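Local coordinates for manganese lipoxygenase (PDB 5FX8), which oxygenates linoleic and alpha-linolenic acids to their 11S- and 13R-hydroperoxides, using a catalytic manganese ion, at residues Q79-P84 with F293-E298; G73-G78 with A327-G332; K177-T182 with G210-V215; L186-E191 with A233-F238. All coordinates share one frame; numbering follows the deposited sequence.

Interaction 1 of 4, residues Q79-P84 with F293-E298; sequences QTTFYP and FHTIPE. With MN (manganese (II) ion), chain I.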
loop_
_atom_site.group_PDB
_atom_site.type_symbol
_atom_site.label_atom_id
_atom_site.label_comp_id
_atom_site.label_asym_id
_atom_site.label_seq_id
_atom_site.Cartn_x
_atom_site.Cartn_y
_atom_site.Cartn_z
ATOM N N GLN A 79 17.476 -8.288 10.097
ATOM C CA GLN A 79 17.766 -8.503 11.492
ATOM C C GLN A 79 17.343 -7.260 12.273
ATOM O O GLN A 79 18.144 -6.365 12.530
ATOM C CB GLN A 79 19.225 -8.840 11.676
ATOM C CG GLN A 79 19.541 -9.288 13.082
ATOM C CD GLN A 79 18.739 -10.508 13.515
ATOM O OE1 GLN A 79 18.587 -11.478 12.758
ATOM N NE2 GLN A 79 18.226 -10.469 14.741
ATOM N N THR A 80 16.078 -7.225 12.674
ATOM C CA THR A 80 15.594 -6.145 13.525
ATOM C C THR A 80 14.891 -6.693 14.758
ATOM O O THR A 80 15.459 -6.758 15.844
ATOM C CB THR A 80 14.609 -5.213 12.785
ATOM O OG1 THR A 80 13.354 -5.882 12.550
ATOM C CG2 THR A 80 15.193 -4.673 11.468
ATOM N N THR A 81 13.655 -7.103 14.575
ATOM C CA THR A 81 12.687 -7.305 15.629
ATOM C C THR A 81 12.254 -8.766 15.643
ATOM O O THR A 81 12.237 -9.418 14.603
ATOM C CB THR A 81 11.503 -6.351 15.371
ATOM O OG1 THR A 81 11.807 -5.048 15.849
ATOM C CG2 THR A 81 10.297 -6.810 15.982
ATOM N N PHE A 82 11.913 -9.283 16.817
ATOM C CA PHE A 82 11.399 -10.638 16.914
ATOM C C PHE A 82 10.120 -10.775 16.093
ATOM O O PHE A 82 9.295 -9.868 16.045
ATOM C CB PHE A 82 11.113 -10.994 18.382
ATOM C CG PHE A 82 12.332 -11.022 19.285
ATOM C CD1 PHE A 82 13.514 -11.627 18.886
ATOM C CD2 PHE A 82 12.284 -10.465 20.562
ATOM C CE1 PHE A 82 14.609 -11.664 19.736
ATOM C CE2 PHE A 82 13.395 -10.493 21.406
ATOM C CZ PHE A 82 14.543 -11.086 20.990
ATOM N N TYR A 83 9.960 -11.904 15.451
ATOM C CA TYR A 83 8.746 -12.276 14.743
ATOM C C TYR A 83 8.066 -13.403 15.500
ATOM O O TYR A 83 8.745 -14.260 16.060
ATOM C CB TYR A 83 9.056 -12.716 13.310
ATOM C CG TYR A 83 7.836 -12.991 12.476
ATOM C CD1 TYR A 83 7.184 -11.968 11.807
ATOM C CD2 TYR A 83 7.331 -14.264 12.360
ATOM C CE1 TYR A 83 6.088 -12.222 11.056
ATOM C CE2 TYR A 83 6.245 -14.510 11.621
ATOM C CZ TYR A 83 5.624 -13.498 10.972
ATOM O OH TYR A 83 4.518 -13.779 10.221
ATOM N N PRO A 84 6.741 -13.400 15.594
ATOM C CA PRO A 84 6.067 -14.375 16.453
ATOM C C PRO A 84 6.196 -15.783 15.941
ATOM O O PRO A 84 6.027 -16.052 14.755
ATOM C CB PRO A 84 4.601 -13.925 16.429
ATOM C CG PRO A 84 4.479 -13.116 15.296
ATOM C CD PRO A 84 5.782 -12.407 15.107
ATOM N N PHE A 293 9.195 0.540 9.688
ATOM C CA PHE A 293 7.786 0.870 9.866
ATOM C C PHE A 293 6.940 -0.386 9.929
ATOM O O PHE A 293 5.831 -0.340 10.447
ATOM C CB PHE A 293 7.226 1.750 8.739
ATOM C CG PHE A 293 7.851 3.119 8.622
ATOM C CD1 PHE A 293 8.912 3.502 9.404
ATOM C CD2 PHE A 293 7.374 4.028 7.698
ATOM C CE1 PHE A 293 9.477 4.749 9.267
ATOM C CE2 PHE A 293 7.942 5.289 7.573
ATOM C CZ PHE A 293 8.987 5.632 8.351
ATOM N N HIS A 294 7.417 -1.505 9.390
ATOM C CA HIS A 294 6.674 -2.743 9.604
ATOM C C HIS A 294 7.025 -3.403 10.939
ATOM O O HIS A 294 6.133 -3.805 11.678
ATOM C CB HIS A 294 6.914 -3.714 8.445
ATOM C CG HIS A 294 6.107 -3.426 7.217
ATOM N ND1 HIS A 294 4.791 -3.796 7.092
ATOM C CD2 HIS A 294 6.433 -2.806 6.060
ATOM C CE1 HIS A 294 4.338 -3.421 5.911
ATOM N NE2 HIS A 294 5.317 -2.817 5.264
ATOM N N THR A 295 8.302 -3.491 11.292
ATOM C CA THR A 295 8.723 -4.344 12.389
ATOM C C THR A 295 8.621 -3.700 13.771
ATOM O O THR A 295 8.484 -4.430 14.750
ATOM C CB THR A 295 10.156 -4.872 12.164
ATOM O OG1 THR A 295 11.088 -3.800 11.952
ATOM C CG2 THR A 295 10.186 -5.751 10.987
ATOM N N ILE A 296 8.640 -2.380 13.902
ATOM C CA ILE A 296 8.428 -1.793 15.232
ATOM C C ILE A 296 6.971 -1.940 15.694
ATOM O O ILE A 296 6.728 -2.306 16.860
ATOM C CB ILE A 296 8.876 -0.319 15.265
ATOM C CG1 ILE A 296 10.263 -0.199 14.681
ATOM C CG2 ILE A 296 8.910 0.190 16.670
ATOM C CD1 ILE A 296 11.207 -1.033 15.364
ATOM N N PRO A 297 5.967 -1.671 14.847
ATOM C CA PRO A 297 4.600 -2.013 15.252
ATOM C C PRO A 297 4.429 -3.480 15.584
ATOM O O PRO A 297 3.796 -3.786 16.593
ATOM C CB PRO A 297 3.754 -1.605 14.041
ATOM C CG PRO A 297 4.510 -0.593 13.393
ATOM C CD PRO A 297 5.955 -0.894 13.605
ATOM N N GLU A 298 4.965 -4.388 14.766
ATOM C CA GLU A 298 4.790 -5.811 15.028
ATOM C C GLU A 298 5.247 -6.161 16.431
ATOM O O GLU A 298 4.563 -6.901 17.135
ATOM C CB GLU A 298 5.565 -6.658 14.009
ATOM C CG GLU A 298 4.908 -6.938 12.684
ATOM C CD GLU A 298 5.923 -7.339 11.598
ATOM O OE1 GLU A 298 6.944 -7.983 11.891
ATOM O OE2 GLU A 298 5.717 -6.979 10.429
HETATM MN MN MN I . 5.289 -1.883 3.351
HETATM O O HOH W 1 6.593 -3.546 2.152
#

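Interaction 2 of 4, residues G73-G78 with A327-G332; sequences GPSTLG and AIRPVG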
loop_
_atom_site.group_PDB
_atom_site.type_symbol
_atom_site.label_atom_id
_atom_site.label_comp_id
_atom_site.label_asym_id
_atom_site.label_seq_id
_atom_site.Cartn_x
_atom_site.Cartn_y
_atom_site.Cartn_z
ATOM N N GLY A 73 10.063 -15.154 18.300
ATOM C CA GLY A 73 10.953 -15.908 17.454
ATOM C C GLY A 73 12.030 -15.036 16.856
ATOM O O GLY A 73 12.037 -13.821 17.019
ATOM N N PRO A 74 12.963 -15.639 16.125
ATOM C CA PRO A 74 14.017 -14.840 15.503
ATOM C C PRO A 74 13.436 -13.828 14.537
ATOM O O PRO A 74 12.346 -14.002 13.993
ATOM C CB PRO A 74 14.861 -15.877 14.774
ATOM C CG PRO A 74 14.507 -17.149 15.407
ATOM C CD PRO A 74 13.094 -17.060 15.754
ATOM N N SER A 75 14.188 -12.751 14.346
ATOM C CA SER A 75 13.848 -11.741 13.371
ATOM C C SER A 75 13.924 -12.329 11.968
ATOM O O SER A 75 14.889 -13.001 11.611
ATOM C CB SER A 75 14.802 -10.563 13.536
ATOM O OG SER A 75 14.592 -9.533 12.594
ATOM N N THR A 76 12.894 -12.109 11.181
ATOM C CA THR A 76 12.919 -12.428 9.771
ATOM C C THR A 76 12.874 -11.123 8.980
ATOM O O THR A 76 12.695 -10.040 9.541
ATOM C CB THR A 76 11.757 -13.357 9.404
ATOM O OG1 THR A 76 10.538 -12.616 9.428
ATOM C CG2 THR A 76 11.634 -14.500 10.408
ATOM N N LEU A 77 13.057 -11.243 7.667
ATOM C CA LEU A 77 13.130 -10.116 6.745
ATOM C C LEU A 77 14.180 -9.108 7.185
ATOM O O LEU A 77 13.921 -7.912 7.293
ATOM C CB LEU A 77 11.769 -9.434 6.577
ATOM C CG LEU A 77 11.568 -8.716 5.220
ATOM C CD1 LEU A 77 11.415 -9.719 4.077
ATOM C CD2 LEU A 77 10.381 -7.766 5.217
ATOM N N GLY A 78 15.381 -9.597 7.440
ATOM C CA GLY A 78 16.412 -8.762 8.019
ATOM C C GLY A 78 16.539 -8.987 9.513
ATOM O O GLY A 78 15.819 -9.765 10.141
ATOM N N ALA A 327 1.671 -10.841 7.749
ATOM C CA ALA A 327 1.921 -11.367 6.434
ATOM C C ALA A 327 3.138 -10.749 5.767
ATOM O O ALA A 327 3.748 -11.403 4.927
ATOM C CB ALA A 327 0.688 -11.159 5.560
ATOM N N ILE A 328 3.544 -9.540 6.147
ATOM C CA ILE A 328 4.496 -8.804 5.321
ATOM C C ILE A 328 5.877 -9.454 5.357
ATOM O O ILE A 328 6.544 -9.551 4.325
ATOM C CB ILE A 328 4.545 -7.316 5.724
ATOM C CG1 ILE A 328 3.151 -6.694 5.649
ATOM C CG2 ILE A 328 5.458 -6.534 4.794
ATOM C CD1 ILE A 328 2.500 -6.799 4.320
ATOM N N ARG A 329 6.333 -9.914 6.518
ATOM C CA ARG A 329 7.633 -10.583 6.540
ATOM C C ARG A 329 7.627 -11.927 5.795
ATOM O O ARG A 329 8.526 -12.155 4.967
ATOM C CB ARG A 329 8.129 -10.697 7.983
ATOM C CG ARG A 329 8.489 -9.346 8.568
ATOM C CD ARG A 329 9.533 -9.424 9.679
ATOM N NE ARG A 329 9.038 -8.944 10.975
ATOM C CZ ARG A 329 9.755 -8.894 12.089
ATOM N NH1 ARG A 329 11.011 -9.283 12.091
ATOM N NH2 ARG A 329 9.212 -8.451 13.196
ATOM N N PRO A 330 6.672 -12.836 6.006
ATOM C CA PRO A 330 6.679 -14.083 5.224
ATOM C C PRO A 330 6.536 -13.892 3.724
ATOM O O PRO A 330 7.214 -14.573 2.932
ATOM C CB PRO A 330 5.479 -14.835 5.791
ATOM C CG PRO A 330 5.262 -14.282 7.063
ATOM C CD PRO A 330 5.635 -12.872 7.039
ATOM N N VAL A 331 5.618 -13.021 3.308
ATOM C CA VAL A 331 5.368 -12.817 1.891
ATOM C C VAL A 331 6.571 -12.148 1.252
ATOM O O VAL A 331 7.046 -12.563 0.185
ATOM C CB VAL A 331 4.077 -12.003 1.686
ATOM C CG1 VAL A 331 3.922 -11.548 0.248
ATOM C CG2 VAL A 331 2.873 -12.815 2.103
ATOM N N GLY A 332 7.110 -11.135 1.925
ATOM C CA GLY A 332 8.287 -10.462 1.414
ATOM C C GLY A 332 9.480 -11.387 1.297
ATOM O O GLY A 332 10.215 -11.344 0.317
#

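Interaction 3 of 4, residues K177-T182 with G210-V215; sequences KRLHPT and GRLFLV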
loop_
_atom_site.group_PDB
_atom_site.type_symbol
_atom_site.label_atom_id
_atom_site.label_comp_id
_atom_site.label_asym_id
_atom_site.label_seq_id
_atom_site.Cartn_x
_atom_site.Cartn_y
_atom_site.Cartn_z
ATOM N N LYS A 177 18.298 16.262 6.918
ATOM C CA LYS A 177 18.702 16.702 8.241
ATOM C C LYS A 177 19.473 18.001 8.094
ATOM O O LYS A 177 20.310 18.119 7.204
ATOM C CB LYS A 177 19.536 15.618 8.921
ATOM C CG LYS A 177 20.670 16.137 9.719
ATOM C CD LYS A 177 21.919 15.280 9.519
ATOM C CE LYS A 177 23.183 15.967 10.048
ATOM N NZ LYS A 177 24.376 15.111 9.797
ATOM N N ARG A 178 19.151 18.985 8.931
ATOM C CA ARG A 178 19.830 20.276 8.906
ATOM C C ARG A 178 21.233 20.158 9.480
ATOM O O ARG A 178 21.467 19.415 10.430
ATOM C CB ARG A 178 19.038 21.302 9.709
ATOM C CG ARG A 178 19.547 22.713 9.570
ATOM C CD ARG A 178 19.008 23.606 10.656
ATOM N NE ARG A 178 17.563 23.781 10.589
ATOM C CZ ARG A 178 16.944 24.862 10.136
ATOM N NH1 ARG A 178 17.628 25.896 9.709
ATOM N NH2 ARG A 178 15.630 24.901 10.115
ATOM N N LEU A 179 22.169 20.902 8.921
ATOM C CA LEU A 179 23.535 20.886 9.423
ATOM C C LEU A 179 23.669 21.885 10.557
ATOM O O LEU A 179 23.462 23.081 10.361
ATOM C CB LEU A 179 24.534 21.206 8.315
ATOM C CG LEU A 179 24.644 20.106 7.258
ATOM C CD1 LEU A 179 25.667 20.480 6.200
ATOM C CD2 LEU A 179 24.948 18.741 7.916
ATOM N N HIS A 180 24.029 21.395 11.728
ATOM C CA HIS A 180 24.262 22.283 12.845
ATOM C C HIS A 180 25.494 23.142 12.589
ATOM O O HIS A 180 26.504 22.642 12.110
ATOM C CB HIS A 180 24.463 21.502 14.123
ATOM C CG HIS A 180 24.414 22.356 15.345
ATOM N ND1 HIS A 180 25.542 22.870 15.943
ATOM C CD2 HIS A 180 23.364 22.819 16.062
ATOM C CE1 HIS A 180 25.190 23.583 16.996
ATOM N NE2 HIS A 180 23.872 23.573 17.086
ATOM N N PRO A 181 25.449 24.430 12.927
ATOM C CA PRO A 181 26.598 25.294 12.633
ATOM C C PRO A 181 27.874 24.849 13.283
ATOM O O PRO A 181 28.942 25.107 12.728
ATOM C CB PRO A 181 26.147 26.655 13.166
ATOM C CG PRO A 181 24.714 26.614 13.039
ATOM C CD PRO A 181 24.310 25.225 13.408
ATOM N N THR A 182 27.822 24.200 14.437
ATOM C CA THR A 182 29.089 23.838 15.054
ATOM C C THR A 182 29.172 22.373 15.397
ATOM O O THR A 182 30.270 21.838 15.515
ATOM C CB THR A 182 29.346 24.624 16.327
ATOM O OG1 THR A 182 28.307 24.359 17.273
ATOM C CG2 THR A 182 29.440 26.094 16.028
ATOM N N GLY A 210 22.874 28.242 9.595
ATOM C CA GLY A 210 21.887 27.188 9.722
ATOM C C GLY A 210 21.007 27.019 8.510
ATOM O O GLY A 210 19.855 26.638 8.655
ATOM N N ARG A 211 21.520 27.304 7.312
ATOM C CA ARG A 211 20.766 27.199 6.071
ATOM C C ARG A 211 21.203 26.027 5.191
ATOM O O ARG A 211 20.707 25.912 4.079
ATOM C CB ARG A 211 20.873 28.501 5.278
ATOM C CG ARG A 211 20.609 29.725 6.098
ATOM C CD ARG A 211 20.643 31.005 5.308
ATOM N NE ARG A 211 19.365 31.330 4.694
ATOM C CZ ARG A 211 18.504 32.239 5.142
ATOM N NH1 ARG A 211 18.754 32.934 6.227
ATOM N NH2 ARG A 211 17.382 32.455 4.494
ATOM N N LEU A 212 22.103 25.156 5.656
ATOM C CA LEU A 212 22.550 23.986 4.905
ATOM C C LEU A 212 21.925 22.710 5.454
ATOM O O LEU A 212 21.907 22.494 6.665
ATOM C CB LEU A 212 24.070 23.843 4.934
ATOM C CG LEU A 212 24.950 24.644 3.982
ATOM C CD1 LEU A 212 26.308 24.054 4.021
ATOM C CD2 LEU A 212 24.443 24.647 2.573
ATOM N N PHE A 213 21.460 21.853 4.551
ATOM C CA PHE A 213 20.794 20.602 4.861
ATOM C C PHE A 213 21.442 19.491 4.050
ATOM O O PHE A 213 21.934 19.720 2.951
ATOM C CB PHE A 213 19.307 20.654 4.533
ATOM C CG PHE A 213 18.564 21.731 5.225
ATOM C CD1 PHE A 213 18.603 23.038 4.760
ATOM C CD2 PHE A 213 17.788 21.445 6.328
ATOM C CE1 PHE A 213 17.903 24.022 5.401
ATOM C CE2 PHE A 213 17.091 22.434 6.958
ATOM C CZ PHE A 213 17.157 23.723 6.491
ATOM N N LEU A 214 21.416 18.278 4.582
ATOM C CA LEU A 214 22.165 17.171 4.008
ATOM C C LEU A 214 21.291 15.943 3.889
ATOM O O LEU A 214 20.546 15.627 4.810
ATOM C CB LEU A 214 23.373 16.821 4.867
ATOM C CG LEU A 214 24.141 15.550 4.500
ATOM C CD1 LEU A 214 24.706 15.638 3.112
ATOM C CD2 LEU A 214 25.251 15.359 5.462
ATOM N N VAL A 215 21.398 15.241 2.770
ATOM C CA VAL A 215 20.931 13.869 2.645
ATOM C C VAL A 215 22.145 12.989 2.412
ATOM O O VAL A 215 22.882 13.187 1.445
ATOM C CB VAL A 215 19.933 13.709 1.502
ATOM C CG1 VAL A 215 19.543 12.244 1.347
ATOM C CG2 VAL A 215 18.746 14.556 1.762
HETATM O O HOH W 2 23.565 24.774 8.131
#

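Interaction 4 of 4, residues L186-E191 with A233-F238; sequences LPFSVE and ACQGLF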
loop_
_atom_site.group_PDB
_atom_site.type_symbol
_atom_site.label_atom_id
_atom_site.label_comp_id
_atom_site.label_asym_id
_atom_site.label_seq_id
_atom_site.Cartn_x
_atom_site.Cartn_y
_atom_site.Cartn_z
ATOM N N LEU A 186 30.933 20.260 7.410
ATOM C CA LEU A 186 30.547 20.133 6.014
ATOM C C LEU A 186 30.901 18.740 5.502
ATOM O O LEU A 186 32.049 18.310 5.647
ATOM C CB LEU A 186 31.255 21.175 5.169
ATOM C CG LEU A 186 30.919 22.617 5.468
ATOM C CD1 LEU A 186 31.842 23.517 4.693
ATOM C CD2 LEU A 186 29.504 22.866 5.056
ATOM N N PRO A 187 29.971 18.022 4.888
ATOM C CA PRO A 187 30.279 16.669 4.419
ATOM C C PRO A 187 31.313 16.647 3.303
ATOM O O PRO A 187 32.241 15.839 3.321
ATOM C CB PRO A 187 28.926 16.157 3.928
ATOM C CG PRO A 187 28.188 17.367 3.545
ATOM C CD PRO A 187 28.613 18.438 4.508
ATOM N N PHE A 188 31.167 17.522 2.323
ATOM C CA PHE A 188 32.118 17.611 1.236
ATOM C C PHE A 188 32.248 19.068 0.833
ATOM O O PHE A 188 31.439 19.912 1.213
ATOM C CB PHE A 188 31.705 16.741 0.046
ATOM C CG PHE A 188 30.341 17.041 -0.489
ATOM C CD1 PHE A 188 30.147 18.074 -1.381
ATOM C CD2 PHE A 188 29.259 16.258 -0.132
ATOM C CE1 PHE A 188 28.909 18.331 -1.882
ATOM C CE2 PHE A 188 28.015 16.509 -0.639
ATOM C CZ PHE A 188 27.839 17.542 -1.514
ATOM N N SER A 189 33.269 19.355 0.043
ATOM C CA SER A 189 33.569 20.710 -0.376
ATOM C C SER A 189 33.137 20.925 -1.816
ATOM O O SER A 189 32.990 19.988 -2.596
ATOM C CB SER A 189 35.059 21.015 -0.228
ATOM O OG SER A 189 35.280 22.423 -0.301
ATOM N N VAL A 190 32.907 22.184 -2.149
ATOM C CA VAL A 190 32.575 22.596 -3.500
ATOM C C VAL A 190 33.444 23.797 -3.832
ATOM O O VAL A 190 33.797 24.587 -2.950
ATOM C CB VAL A 190 31.090 22.943 -3.658
ATOM C CG1 VAL A 190 30.756 23.088 -5.109
ATOM C CG2 VAL A 190 30.216 21.891 -3.035
ATOM N N GLU A 191 33.806 23.918 -5.105
ATOM C CA GLU A 191 34.569 25.070 -5.550
ATOM C C GLU A 191 33.794 26.331 -5.238
ATOM O O GLU A 191 32.690 26.530 -5.755
ATOM C CB GLU A 191 34.856 24.988 -7.049
ATOM C CG GLU A 191 35.905 23.981 -7.429
ATOM C CD GLU A 191 35.937 23.729 -8.920
ATOM O OE1 GLU A 191 35.435 24.582 -9.685
ATOM O OE2 GLU A 191 36.448 22.668 -9.330
ATOM N N ALA A 233 26.561 6.346 -4.336
ATOM C CA ALA A 233 26.275 6.445 -2.911
ATOM C C ALA A 233 26.173 7.941 -2.585
ATOM O O ALA A 233 26.997 8.545 -1.904
ATOM C CB ALA A 233 27.330 5.726 -2.076
ATOM N N CYS A 234 25.126 8.573 -3.100
ATOM C CA CYS A 234 25.109 10.025 -3.178
ATOM C C CYS A 234 24.932 10.679 -1.818
ATOM O O CYS A 234 24.214 10.187 -0.946
ATOM C CB CYS A 234 24.004 10.491 -4.104
ATOM S SG CYS A 234 24.383 10.160 -5.806
ATOM N N GLN A 235 25.622 11.786 -1.638
ATOM C CA GLN A 235 25.318 12.745 -0.601
ATOM C C GLN A 235 24.788 13.961 -1.324
ATOM O O GLN A 235 25.417 14.438 -2.265
ATOM C CB GLN A 235 26.550 13.105 0.213
ATOM C CG GLN A 235 27.129 11.979 0.972
ATOM C CD GLN A 235 28.320 12.413 1.750
ATOM O OE1 GLN A 235 28.356 12.277 2.970
ATOM N NE2 GLN A 235 29.307 12.952 1.063
ATOM N N GLY A 236 23.620 14.435 -0.913
ATOM C CA GLY A 236 23.021 15.623 -1.481
ATOM C C GLY A 236 23.067 16.748 -0.463
ATOM O O GLY A 236 22.705 16.560 0.700
ATOM N N LEU A 237 23.531 17.905 -0.917
ATOM C CA LEU A 237 23.575 19.115 -0.117
ATOM C C LEU A 237 22.498 20.061 -0.618
ATOM O O LEU A 237 22.404 20.323 -1.821
ATOM C CB LEU A 237 24.939 19.766 -0.216
ATOM C CG LEU A 237 25.404 20.688 0.886
ATOM C CD1 LEU A 237 25.344 19.988 2.201
ATOM C CD2 LEU A 237 26.828 21.035 0.557
ATOM N N PHE A 238 21.670 20.542 0.303
ATOM C CA PHE A 238 20.581 21.438 -0.024
ATOM C C PHE A 238 20.694 22.692 0.823
ATOM O O PHE A 238 21.343 22.697 1.863
ATOM C CB PHE A 238 19.258 20.760 0.190
ATOM C CG PHE A 238 19.111 19.494 -0.561
ATOM C CD1 PHE A 238 19.638 18.315 -0.077
ATOM C CD2 PHE A 238 18.414 19.470 -1.744
ATOM C CE1 PHE A 238 19.484 17.158 -0.769
ATOM C CE2 PHE A 238 18.259 18.321 -2.439
ATOM C CZ PHE A 238 18.791 17.161 -1.961
#

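Interaction 1 of 4, residues Q79-P84 with F293-E298
Thr80 and Thr295 meet through their hydroxyls, the polar link between segment 79-84 and the helical segment 293-298: OG1 of Thr80 lies 3.1 Å from OG1 of Thr295 in a hydrogen bond whose donor could be either. The two side chains cross at about a right angle. Van der Waals packing continues at Thr81, whose CG2, anti to the backbone N, rests 3.2 Å from the carbonyl O of Thr295, while CB of Thr81 comes to 3.8 Å from CB of Thr295. OG1 of Thr81 also approaches CD1 of Ile296 at 4.1 Å. OE1 of Glu298 lies at the edge of the Tyr83 ring, near its plane, 4.0 Å from CD1 of Tyr83; ring and carboxylate planes are 88° apart. That carboxylate forms a salt bridge with Arg329, and the Tyr83 hydroxyl bonds to the carbonyl of Tyr326. Metal coordination occupies another side of the helix, where NE2 of His294 binds manganese at 2.1 Å alongside His290, His478, Asn482, Val618 and a water. Thr80 and Thr81 thus line helix 268-305, kinked at Pro297, while Tyr83, at strand 83-85, also reaches helix 328-336, and Phe293 and Pro297 pack on helix 460-481.

Interaction 2 of 4, residues G73-G78 with A327-G332
Arg329 reaches from its helix to the loop 73-78 and donates from NH1 to the carbonyl O of Thr76, a bond of 3.1 Å with a nearly straight N-H...O angle of 167°. The acceptor lies in the guanidinium plane, at its edge. A bend at chi3 (-118°) sets NE off the line of the aliphatic stem, and the Arg329 side chain crosses those of Thr76 and Leu77 obliquely. OG1 of Thr76 touches the stem, 3.4 Å from CD of Arg329. Leu77, on a left-handed backbone, lays CB 3.8 Å from CD of Arg329 and extends CD1 to 3.8 Å from C of Gly332, where the helix carries no side chain. Ser75 shapes the turn: with OG anti to its backbone N (chi1 178°), it donates to the O of Gly78 at 2.8 Å and accepts from the N of Thr80. Besides its salt bridge to Glu298, the guanidinium has a bond from NH1 to the O of Thr81 and a weak one from NH2 to the O of Phe82, which together would fix its rotation. The loop between strands 71-73 and 83-85 is thereby tied to helix 328-336, which packs Ile328 on Trp100 of helix 86-124 and on the manganese ligand His294 of helix 268-305, with Val331 reaching Pro339 of the second subunit.

Interaction 3 of 4, residues K177-T182 with G210-V215
Lys177 pairs with Leu214 in an antiparallel hydrogen-bonded pair, its N donating to the O of Leu214 at 3.1 Å and its O accepting from the N of Leu214 at 2.9 Å. Arg178 follows opposite Phe213 as a non-hydrogen-bonded pair, and their side chains run side by side in the same direction. CB of Arg178 lies 3.6 Å from CE2 of Phe213, and CZ of the ring stands over the centre of one guanidinium face, with the two planes 52° apart. The chain bends at chi3 (-65°), which places NE; NH1 of Arg178 donates to the O of Gly210 at 2.6 Å, a bent bond (131°). NE and NH2 give theirs to the carbonyls of Gly382 and Pro390, so three backbone oxygens hold this buried cation. The pairing makes strand 177-178 an edge of a five-stranded antiparallel sheet, next to strand 212-216; Gly210, with positive phi, ends helix 203-208 in a Schellman motif just before that strand. Leu179 carries the pairing one step further, its N donating to the O of Leu212 at 2.8 Å, and a water connects the O of Leu179 with the N of Leu212. On the sheet face of Leu214, CD2 of Leu179 packs 3.9 Å from CB of Leu214. Past His180, Pro181 sets CG 4.2 Å from the N of Gly210.

Interaction 4 of 4, residues L186-E191 with A233-F238
Phe188 holds CG between its backbone N and carbonyl carbon (chi1 56°), and Leu237 holds CG anti to its backbone N (chi1 -157°); these set the two CG atoms, and the side chains slide past each other in opposite directions. CZ of Phe188 comes to 3.9 Å from CB of Leu237, and its neighbour CE1 to 4.2 Å from CD2 of Leu237. CE2 of Phe188, the other neighbour of CZ, lies 3.8 Å from CB of Gln235 and 3.7 Å from the carbonyl O of Gln235. The Gln235 chain, extended beyond CG, runs past the same ring in the opposite sense, with its amide near the ring edge and the two planes 44° apart. Pro187 adds a second apolar contact, CG of its ring lying 4.1 Å from CD1 of Leu237 as the two side chains cross. Leu237 is therefore touched by both Pro187 and Phe188, and no hydrogen bond joins the two segments, which meet by side-chain packing. Phe188 also leans on Ala251 and Lys253 of strand 246-253, and Pro187 on Leu214 of strand 212-216, so the loop spans three neighbouring strands. Helix 203-208 adds Leu203 against Leu237. Glu191, at the far end of the loop, stands at the N-cap of helix 192-199. This is the packing of a covering loop on one face of an antiparallel sheet: Gln235 and Leu237 present their side chains to the loop, whereas the side chain of Phe238 belongs to the other face, where it meets Val215.

The four contacts form two pairs. Interactions 1 and 2 have centres about 8 Å apart and are in direct contact, joining the loop between strands 71-73 and 83-85 to helices 268-305 and 328-336 beside the manganese site. Interactions 3 and 4, with centres about 11 Å apart, share the five-stranded antiparallel sheet, where strands 212-216 and 235-241 are neighbours. The pairs lie about 31 to 36 Å from each other, centre to centre. Along the chain 177-182, 186-191, 210-215 and 233-238 alternate between interactions 3 and 4, and all fall between the two halves of interactions 1 and 2. The sheet region is thus inserted between chain parts that come together near the metal.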